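Local coordinates for protein shikimate dehydrogenase (NADP(+)) (Thermotoga maritima, PDB 3U62) that probably catalyses the reversible NADPH-linked reduction of 3-dehydroshikimate to shikimate, the fourth of the seven steps leading to chorismate, at residues A[195-200]-A[222-227]; A[205-210]-A[216-221]. All coordinates share one frame; numbering follows the deposited sequence.

Both contacts lie at the 217-219 edge of the six-stranded parallel sheet that forms the Rossmann-type NADP domain, on its last two strands, 195-198 and 217-219, and their centres are about 10 Å apart. Along the chain come strand 195-198, helix 205-213, strand 217-219 and helix 222-235. Contact 2 pairs the inner two of these elements and contact 1 the outer two, so the loop closed by contact 2 falls within that of contact 1. The two strands are direct neighbours: Asp198 N and Ile219 O, 2.9 Å apart, probably form a hydrogen bond. Contact 2 packs the crossover, whereas contact 1 lies beside the predicted cofactor and substrate sites.

Contact 1 of 2, residues A[195-200]-A[222-227]; sequences LVYDVI and NLMFYY
Where strand 195-198 of the Rossmann-type sheet ends, Tyr197 and Val199 meet Met224 in the first turn of helix 222-235. The tyrosine crosses the methionine at about a right angle and touches it by its phenol oxygen alone: Tyr197 OH is 3.4 Å from Met224 CB. Val199 instead runs alongside the same chain, its CG1 methyl 3.9 Å from Met224 SD. Met224 serves both partners because CB already lies by the phenol oxygen and the extended chain, with CG anti to the backbone N (chi1 -179°) and later torsions near 180°, carries SD on to Val199.

The polar link is indirect. One water sits 2.8 Å from Tyr197 OH and accepts from Met224 N, also at 2.8 Å; the hydroxyl also hydrogen-bonds to Ser101 OG, its strongest polar partner, while Phe171 stacks on the tyrosine ring. At the strand's last residue, Asp198 OD1 accepts from Ile200 N at 3.1 Å in an Asx turn, met from above the carboxylate plane; Val199 is the residue between.

Val199 is a predicted NADP(+)-binding residue, and Met224 also touches Asp94, predicted to bind shikimate. A buried hydroxyl and a first-turn helix amide thus share one water beside an apolar valine-thioether pair, joining the strand end and the loop after it to the helix near both probable ligand sites without a direct polar bond between them.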
ATOM      1  N   LEU A 195      15.988  -6.001   6.588  1.00  7.69           N
ATOM      2  CA  LEU A 195      14.940  -5.718   5.611  1.00  7.02           C
ATOM      3  C   LEU A 195      14.711  -4.222   5.430  1.00  6.70           C
ATOM      4  O   LEU A 195      14.508  -3.491   6.401  1.00  7.18           O
ATOM      5  CB  LEU A 195      13.625  -6.407   6.007  1.00  7.87           C
ATOM      6  CG  LEU A 195      12.349  -6.084   5.210  1.00  7.38           C
ATOM      7  CD1 LEU A 195      12.412  -6.620   3.784  1.00  8.64           C
ATOM      8  CD2 LEU A 195      11.121  -6.623   5.927  1.00  9.03           C
ATOM      9  N   VAL A 196      14.762  -3.780   4.176  1.00  6.35           N
ATOM     10  CA  VAL A 196      14.302  -2.448   3.795  1.00  6.74           C
ATOM     11  C   VAL A 196      13.155  -2.630   2.805  1.00  7.09           C
ATOM     12  O   VAL A 196      13.328  -3.216   1.731  1.00  7.42           O
ATOM     13  CB  VAL A 196      15.435  -1.582   3.189  1.00  7.55           C
ATOM     14  CG1 VAL A 196      14.875  -0.303   2.565  1.00  7.92           C
ATOM     15  CG2 VAL A 196      16.476  -1.241   4.252  1.00  8.46           C
ATOM     16  N   TYR A 197      11.984  -2.135   3.189  1.00  6.95           N
ATOM     17  CA  TYR A 197      10.761  -2.324   2.428  1.00  7.22           C
ATOM     18  C   TYR A 197      10.175  -0.958   2.100  1.00  8.20           C
ATOM     19  O   TYR A 197       9.991  -0.124   2.989  1.00  8.98           O
ATOM     20  CB  TYR A 197       9.776  -3.152   3.259  1.00  7.83           C
ATOM     21  CG  TYR A 197       8.568  -3.703   2.525  1.00  8.10           C
ATOM     22  CD1 TYR A 197       8.439  -5.073   2.289  1.00  8.82           C
ATOM     23  CD2 TYR A 197       7.534  -2.865   2.103  1.00  8.65           C
ATOM     24  CE1 TYR A 197       7.325  -5.591   1.633  1.00  7.88           C
ATOM     25  CE2 TYR A 197       6.418  -3.371   1.445  1.00  8.04           C
ATOM     26  CZ  TYR A 197       6.320  -4.733   1.214  1.00  7.64           C
ATOM     27  OH  TYR A 197       5.217  -5.234   0.563  1.00  8.22           O
ATOM     28  N   ASP A 198       9.896  -0.728   0.823  1.00  8.52           N
ATOM     29  CA  ASP A 198       9.306   0.527   0.382  1.00  9.73           C
ATOM     30  C   ASP A 198       8.031   0.223  -0.390  1.00 10.98           C
ATOM     31  O   ASP A 198       8.048  -0.570  -1.333  1.00 13.39           O
ATOM     32  CB  ASP A 198      10.299   1.300  -0.495  1.00 10.61           C
ATOM     33  CG  ASP A 198      10.022   2.796  -0.529  1.00 11.89           C
ATOM     34  OD1 ASP A 198       8.841   3.202  -0.478  1.00 11.93           O
ATOM     35  OD2 ASP A 198      10.998   3.574  -0.616  1.00 12.74           O
ATOM     36  N   VAL A 199       6.924   0.843   0.014  1.00  9.64           N
ATOM     37  CA  VAL A 199       5.642   0.629  -0.663  1.00 11.05           C
ATOM     38  C   VAL A 199       5.615   1.290  -2.041  1.00 12.36           C
ATOM     39  O   VAL A 199       4.758   0.969  -2.871  1.00 12.53           O
ATOM     40  CB  VAL A 199       4.420   1.106   0.178  1.00 10.90           C
ATOM     41  CG1 VAL A 199       4.386   0.403   1.536  1.00  9.86           C
ATOM     42  CG2 VAL A 199       4.418   2.629   0.341  1.00 12.49           C
ATOM     43  N   ILE A 200       6.547   2.213  -2.274  1.00 12.59           N
ATOM     44  CA  ILE A 200       6.671   2.877  -3.567  1.00 14.48           C
ATOM     45  C   ILE A 200       7.144   1.876  -4.616  1.00 15.32           C
ATOM     46  O   ILE A 200       8.095   1.118  -4.402  1.00 14.63           O
ATOM     47  CB  ILE A 200       7.581   4.129  -3.503  1.00 13.82           C
ATOM     48  CG1 ILE A 200       6.989   5.150  -2.524  1.00 13.84           C
ATOM     49  CG2 ILE A 200       7.741   4.761  -4.890  1.00 13.79           C
ATOM     50  CD1 ILE A 200       7.962   6.214  -2.049  1.00 13.09           C
ATOM     51  N   ASN A 222       6.470  -3.256  -5.801  1.00 11.73           N
ATOM     52  CA  ASN A 222       5.957  -4.034  -6.931  1.00 10.65           C
ATOM     53  C   ASN A 222       5.294  -5.360  -6.543  1.00  9.44           C
ATOM     54  O   ASN A 222       4.282  -5.737  -7.141  1.00 10.10           O
ATOM     55  CB  ASN A 222       7.035  -4.245  -8.002  1.00 12.51           C
ATOM     56  CG  ASN A 222       8.253  -4.987  -7.479  1.00 17.17           C
ATOM     57  OD1 ASN A 222       8.626  -4.865  -6.311  1.00 19.82           O
ATOM     58  ND2 ASN A 222       8.889  -5.759  -8.354  1.00 20.18           N
ATOM     59  N   LEU A 223       5.858  -6.061  -5.558  1.00 10.30           N
ATOM     60  CA  LEU A 223       5.262  -7.310  -5.065  1.00 10.32           C
ATOM     61  C   LEU A 223       3.937  -7.058  -4.350  1.00  8.63           C
ATOM     62  O   LEU A 223       2.963  -7.784  -4.566  1.00  9.10           O
ATOM     63  CB  LEU A 223       6.227  -8.058  -4.137  1.00 11.33           C
ATOM     64  CG  LEU A 223       7.280  -8.988  -4.752  1.00 15.10           C
ATOM     65  CD1 LEU A 223       8.306  -9.378  -3.694  1.00 13.17           C
ATOM     66  CD2 LEU A 223       6.639 -10.239  -5.360  1.00 16.57           C
ATOM     67  N   MET A 224       3.913  -6.032  -3.500  1.00  8.31           N
ATOM     68  CA  MET A 224       2.698  -5.603  -2.809  1.00  9.24           C
ATOM     69  C   MET A 224       1.602  -5.255  -3.815  1.00  8.39           C
ATOM     70  O   MET A 224       0.450  -5.662  -3.644  1.00  8.31           O
ATOM     71  CB  MET A 224       2.996  -4.404  -1.903  1.00 11.40           C
ATOM     72  CG  MET A 224       1.807  -3.879  -1.109  1.00 10.86           C
ATOM     73  SD  MET A 224       2.232  -2.382  -0.201  1.00 11.88           S
ATOM     74  CE  MET A 224       0.632  -1.915   0.459  1.00 14.02           C
ATOM     75  N   PHE A 225       1.970  -4.514  -4.859  1.00  7.39           N
ATOM     76  CA  PHE A 225       1.039  -4.150  -5.924  1.00  8.09           C
ATOM     77  C   PHE A 225       0.488  -5.383  -6.638  1.00  8.35           C
ATOM     78  O   PHE A 225      -0.717  -5.483  -6.876  1.00  7.95           O
ATOM     79  CB  PHE A 225       1.693  -3.207  -6.942  1.00  8.06           C
ATOM     80  CG  PHE A 225       0.807  -2.889  -8.112  1.00  7.73           C
ATOM     81  CD1 PHE A 225      -0.130  -1.864  -8.031  1.00 10.11           C
ATOM     82  CD2 PHE A 225       0.884  -3.636  -9.285  1.00  9.96           C
ATOM     83  CE1 PHE A 225      -0.967  -1.574  -9.104  1.00 11.17           C
ATOM     84  CE2 PHE A 225       0.051  -3.357 -10.363  1.00 12.62           C
ATOM     85  CZ  PHE A 225      -0.877  -2.324 -10.274  1.00 10.60           C
ATOM     86  N   TYR A 226       1.386  -6.304  -6.985  1.00  7.85           N
ATOM     87  CA  TYR A 226       1.045  -7.558  -7.653  1.00  7.69           C
ATOM     88  C   TYR A 226       0.004  -8.343  -6.862  1.00  8.50           C
ATOM     89  O   TYR A 226      -1.017  -8.758  -7.415  1.00  8.47           O
ATOM     90  CB  TYR A 226       2.319  -8.390  -7.846  1.00  9.05           C
ATOM     91  CG  TYR A 226       2.153  -9.725  -8.545  1.00  8.45           C
ATOM     92  CD1 TYR A 226       2.185  -9.816  -9.936  1.00  8.89           C
ATOM     93  CD2 TYR A 226       2.007 -10.905  -7.812  1.00 11.47           C
ATOM     94  CE1 TYR A 226       2.051 -11.043 -10.582  1.00 11.55           C
ATOM     95  CE2 TYR A 226       1.870 -12.137  -8.446  1.00 12.24           C
ATOM     96  CZ  TYR A 226       1.895 -12.198  -9.831  1.00 12.19           C
ATOM     97  OH  TYR A 226       1.761 -13.414 -10.463  1.00 15.87           O
ATOM     98  N   TYR A 227       0.254  -8.526  -5.569  1.00  8.40           N
ATOM     99  CA  TYR A 227      -0.617  -9.357  -4.744  1.00  8.38           C
ATOM    100  C   TYR A 227      -1.922  -8.682  -4.320  1.00  8.06           C
ATOM    101  O   TYR A 227      -2.930  -9.370  -4.136  1.00  8.37           O
ATOM    102  CB  TYR A 227       0.138  -9.918  -3.540  1.00  9.27           C
ATOM    103  CG  TYR A 227       1.127 -11.008  -3.897  1.00 10.16           C
ATOM    104  CD1 TYR A 227       2.494 -10.831  -3.691  1.00  9.86           C
ATOM    105  CD2 TYR A 227       0.695 -12.219  -4.442  1.00 10.88           C
ATOM    106  CE1 TYR A 227       3.408 -11.828  -4.014  1.00 13.64           C
ATOM    107  CE2 TYR A 227       1.597 -13.225  -4.771  1.00 13.05           C
ATOM    108  CZ  TYR A 227       2.952 -13.023  -4.552  1.00 12.18           C
ATOM    109  OH  TYR A 227       3.847 -14.013  -4.877  1.00 19.06           O
TER
HETATM  110  O   HOH W   1       6.272  -5.450  -2.028  1.00 13.39           O

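Contact 2 of 2, residues A[205-210]-A[216-221]; sequences PLVVKA and KHIIKG
Ile218 is the centre of this interface, its branches divided between Val207 and Ala210 of helix 205-213. Ile218 CG2 meets Val207 CG1 at 3.7 Å, the two side chains crossing obliquely. On the other branch Ile218 CG1 lies 3.8 Å from the methyl Ala210 CB, and the chain end Ile218 CD1 reaches the helix backbone, 3.5 Å from Ala210 O. The division follows from the first torsion: with chi1 at -57°, CG1 stands anti to the carbonyl carbon and CG2 anti to the backbone N, which directs CG2 to Val207 and CG1 with CD1 to Ala210, three residues further along the helix. Lys220 adds its aliphatic part, lying across Val207 at about a right angle with Lys220 CG 3.9 Å from both Val207 CG1 and Val207 CG2.

An alanine at Ile218 would lose both branches and would be likely to leave a gap against the methyls of Val207 and Ala210, weakening the hold of the helix on the strand.

In the next shell, Lys220 bends at chi3 (-66°), and its NZ forms a salt bridge with Asp203, just ahead of the helix, a pairing that probably helps hold the methylenes against Val207. Arg211, one residue beyond Ala210, touches both Ile218 and Lys220.

The two segments are the second and third elements of a beta-alpha-beta crossover. Strand 217-219, outermost in the parallel sheet, bonds through the backbone of Ile219 to Val196 of strand 195-198, while helix 205-213 also packs Leu206 on Val196 and on Leu190 of helix 187-190, so that the helix lies against the edge strand 217-219 and its inner neighbour 195-198.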
ATOM      1  N   PRO A 205      15.449   6.688  -3.395  1.00 12.06           N
ATOM      2  CA  PRO A 205      16.750   6.846  -2.747  1.00 11.86           C
ATOM      3  C   PRO A 205      16.979   5.854  -1.598  1.00 12.83           C
ATOM      4  O   PRO A 205      18.098   5.364  -1.434  1.00 12.00           O
ATOM      5  CB  PRO A 205      16.702   8.281  -2.224  1.00 12.54           C
ATOM      6  CG  PRO A 205      15.840   8.990  -3.205  1.00 14.36           C
ATOM      7  CD  PRO A 205      14.778   7.988  -3.589  1.00 12.93           C
ATOM      8  N   LEU A 206      15.931   5.565  -0.825  1.00 11.71           N
ATOM      9  CA  LEU A 206      16.008   4.591   0.267  1.00 10.89           C
ATOM     10  C   LEU A 206      16.408   3.198  -0.228  1.00 10.11           C
ATOM     11  O   LEU A 206      17.304   2.565   0.337  1.00 10.19           O
ATOM     12  CB  LEU A 206      14.680   4.523   1.035  1.00 10.66           C
ATOM     13  CG  LEU A 206      14.536   3.476   2.150  1.00 11.59           C
ATOM     14  CD1 LEU A 206      15.470   3.763   3.323  1.00 13.35           C
ATOM     15  CD2 LEU A 206      13.094   3.395   2.623  1.00 10.84           C
ATOM     16  N   VAL A 207      15.737   2.736  -1.283  1.00 11.06           N
ATOM     17  CA  VAL A 207      16.006   1.429  -1.886  1.00 11.46           C
ATOM     18  C   VAL A 207      17.427   1.368  -2.455  1.00 11.84           C
ATOM     19  O   VAL A 207      18.151   0.395  -2.226  1.00 11.43           O
ATOM     20  CB  VAL A 207      14.953   1.088  -2.980  1.00 12.37           C
ATOM     21  CG1 VAL A 207      15.390  -0.100  -3.828  1.00 12.79           C
ATOM     22  CG2 VAL A 207      13.595   0.813  -2.346  1.00 13.36           C
ATOM     23  N   VAL A 208      17.812   2.416  -3.181  1.00 12.37           N
ATOM     24  CA  VAL A 208      19.144   2.519  -3.777  1.00 13.92           C
ATOM     25  C   VAL A 208      20.242   2.519  -2.706  1.00 13.15           C
ATOM     26  O   VAL A 208      21.269   1.855  -2.867  1.00 13.19           O
ATOM     27  CB  VAL A 208      19.257   3.766  -4.702  1.00 14.15           C
ATOM     28  CG1 VAL A 208      20.688   3.963  -5.199  1.00 16.46           C
ATOM     29  CG2 VAL A 208      18.302   3.641  -5.884  1.00 16.34           C
ATOM     30  N   LYS A 209      20.011   3.253  -1.618  1.00 13.00           N
ATOM     31  CA  LYS A 209      20.948   3.303  -0.495  1.00 13.49           C
ATOM     32  C   LYS A 209      21.092   1.934   0.166  1.00 13.64           C
ATOM     33  O   LYS A 209      22.208   1.503   0.470  1.00 13.92           O
ATOM     34  CB  LYS A 209      20.488   4.335   0.542  1.00 13.89           C
ATOM     35  CG  LYS A 209      21.548   4.711   1.587  1.00 19.33           C
ATOM     36  CD  LYS A 209      22.212   6.045   1.274  1.00 30.34           C
ATOM     37  CE  LYS A 209      23.409   5.893   0.339  1.00 28.85           C
ATOM     38  NZ  LYS A 209      24.030   7.206   0.012  1.00 31.84           N
ATOM     39  N   ALA A 210      19.963   1.262   0.383  1.00 11.05           N
ATOM     40  CA  ALA A 210      19.944  -0.068   0.987  1.00 12.14           C
ATOM     41  C   ALA A 210      20.768  -1.068   0.179  1.00 12.15           C
ATOM     42  O   ALA A 210      21.456  -1.919   0.747  1.00 11.39           O
ATOM     43  CB  ALA A 210      18.516  -0.557   1.144  1.00 10.72           C
ATOM     44  N   LYS A 216      20.177  -7.360   3.412  1.00  7.53           N
ATOM     45  CA  LYS A 216      19.787  -8.702   2.965  1.00  8.43           C
ATOM     46  C   LYS A 216      18.579  -8.699   2.027  1.00  8.36           C
ATOM     47  O   LYS A 216      18.680  -9.141   0.878  1.00  7.61           O
ATOM     48  CB  LYS A 216      19.528  -9.611   4.172  1.00 10.14           C
ATOM     49  CG  LYS A 216      19.248 -11.066   3.817  1.00 13.66           C
ATOM     50  CD  LYS A 216      19.003 -11.892   5.067  1.00 18.11           C
ATOM     51  CE  LYS A 216      18.865 -13.368   4.741  1.00 23.47           C
ATOM     52  NZ  LYS A 216      18.686 -14.193   5.973  1.00 29.76           N
ATOM     53  N   HIS A 217      17.447  -8.201   2.517  1.00  7.81           N
ATOM     54  CA  HIS A 217      16.240  -8.100   1.705  1.00  8.68           C
ATOM     55  C   HIS A 217      15.856  -6.653   1.464  1.00  8.27           C
ATOM     56  O   HIS A 217      15.656  -5.880   2.405  1.00  8.02           O
ATOM     57  CB  HIS A 217      15.071  -8.839   2.352  1.00  9.76           C
ATOM     58  CG  HIS A 217      15.282 -10.313   2.484  1.00 10.28           C
ATOM     59  ND1 HIS A 217      15.497 -11.139   1.401  1.00 17.09           N
ATOM     60  CD2 HIS A 217      15.277 -11.116   3.575  1.00 12.72           C
ATOM     61  CE1 HIS A 217      15.633 -12.383   1.822  1.00 12.44           C
ATOM     62  NE2 HIS A 217      15.505 -12.395   3.137  1.00 16.39           N
ATOM     63  N   ILE A 218      15.765  -6.294   0.189  1.00  8.01           N
ATOM     64  CA  ILE A 218      15.330  -4.967  -0.219  1.00  8.21           C
ATOM     65  C   ILE A 218      14.146  -5.135  -1.160  1.00  8.67           C
ATOM     66  O   ILE A 218      14.303  -5.559  -2.311  1.00 11.35           O
ATOM     67  CB  ILE A 218      16.469  -4.171  -0.888  1.00  9.29           C
ATOM     68  CG1 ILE A 218      17.670  -4.080   0.057  1.00 11.05           C
ATOM     69  CG2 ILE A 218      15.992  -2.772  -1.275  1.00 11.86           C
ATOM     70  CD1 ILE A 218      19.015  -4.014  -0.647  1.00 13.17           C
ATOM     71  N   ILE A 219      12.960  -4.814  -0.653  1.00  8.29           N
ATOM     72  CA  ILE A 219      11.721  -5.069  -1.376  1.00  9.47           C
ATOM     73  C   ILE A 219      11.003  -3.758  -1.691  1.00 10.10           C
ATOM     74  O   ILE A 219      10.647  -3.002  -0.784  1.00  9.42           O
ATOM     75  CB  ILE A 219      10.793  -6.035  -0.580  1.00  9.08           C
ATOM     76  CG1 ILE A 219      11.507  -7.370  -0.324  1.00 11.28           C
ATOM     77  CG2 ILE A 219       9.480  -6.263  -1.324  1.00 11.20           C
ATOM     78  CD1 ILE A 219      10.889  -8.228   0.792  1.00 16.03           C
ATOM     79  N   LYS A 220      10.811  -3.491  -2.982  1.00 10.89           N
ATOM     80  CA  LYS A 220      10.036  -2.334  -3.432  1.00 11.68           C
ATOM     81  C   LYS A 220       8.551  -2.683  -3.471  1.00 10.77           C
ATOM     82  O   LYS A 220       8.162  -3.816  -3.180  1.00 10.63           O
ATOM     83  CB  LYS A 220      10.479  -1.863  -4.821  1.00 14.32           C
ATOM     84  CG  LYS A 220      11.965  -1.603  -4.994  1.00 23.27           C
ATOM     85  CD  LYS A 220      12.253  -1.062  -6.392  1.00 25.79           C
ATOM     86  CE  LYS A 220      11.972  -2.095  -7.486  1.00 27.61           C
ATOM     87  NZ  LYS A 220      12.185  -1.528  -8.847  1.00 29.61           N
ATOM     88  N   GLY A 221       7.729  -1.710  -3.852  1.00 11.03           N
ATOM     89  CA  GLY A 221       6.277  -1.862  -3.813  1.00 10.31           C
ATOM     90  C   GLY A 221       5.649  -2.714  -4.901  1.00 10.06           C
ATOM     91  O   GLY A 221       4.427  -2.880  -4.923  1.00  9.98           O
TER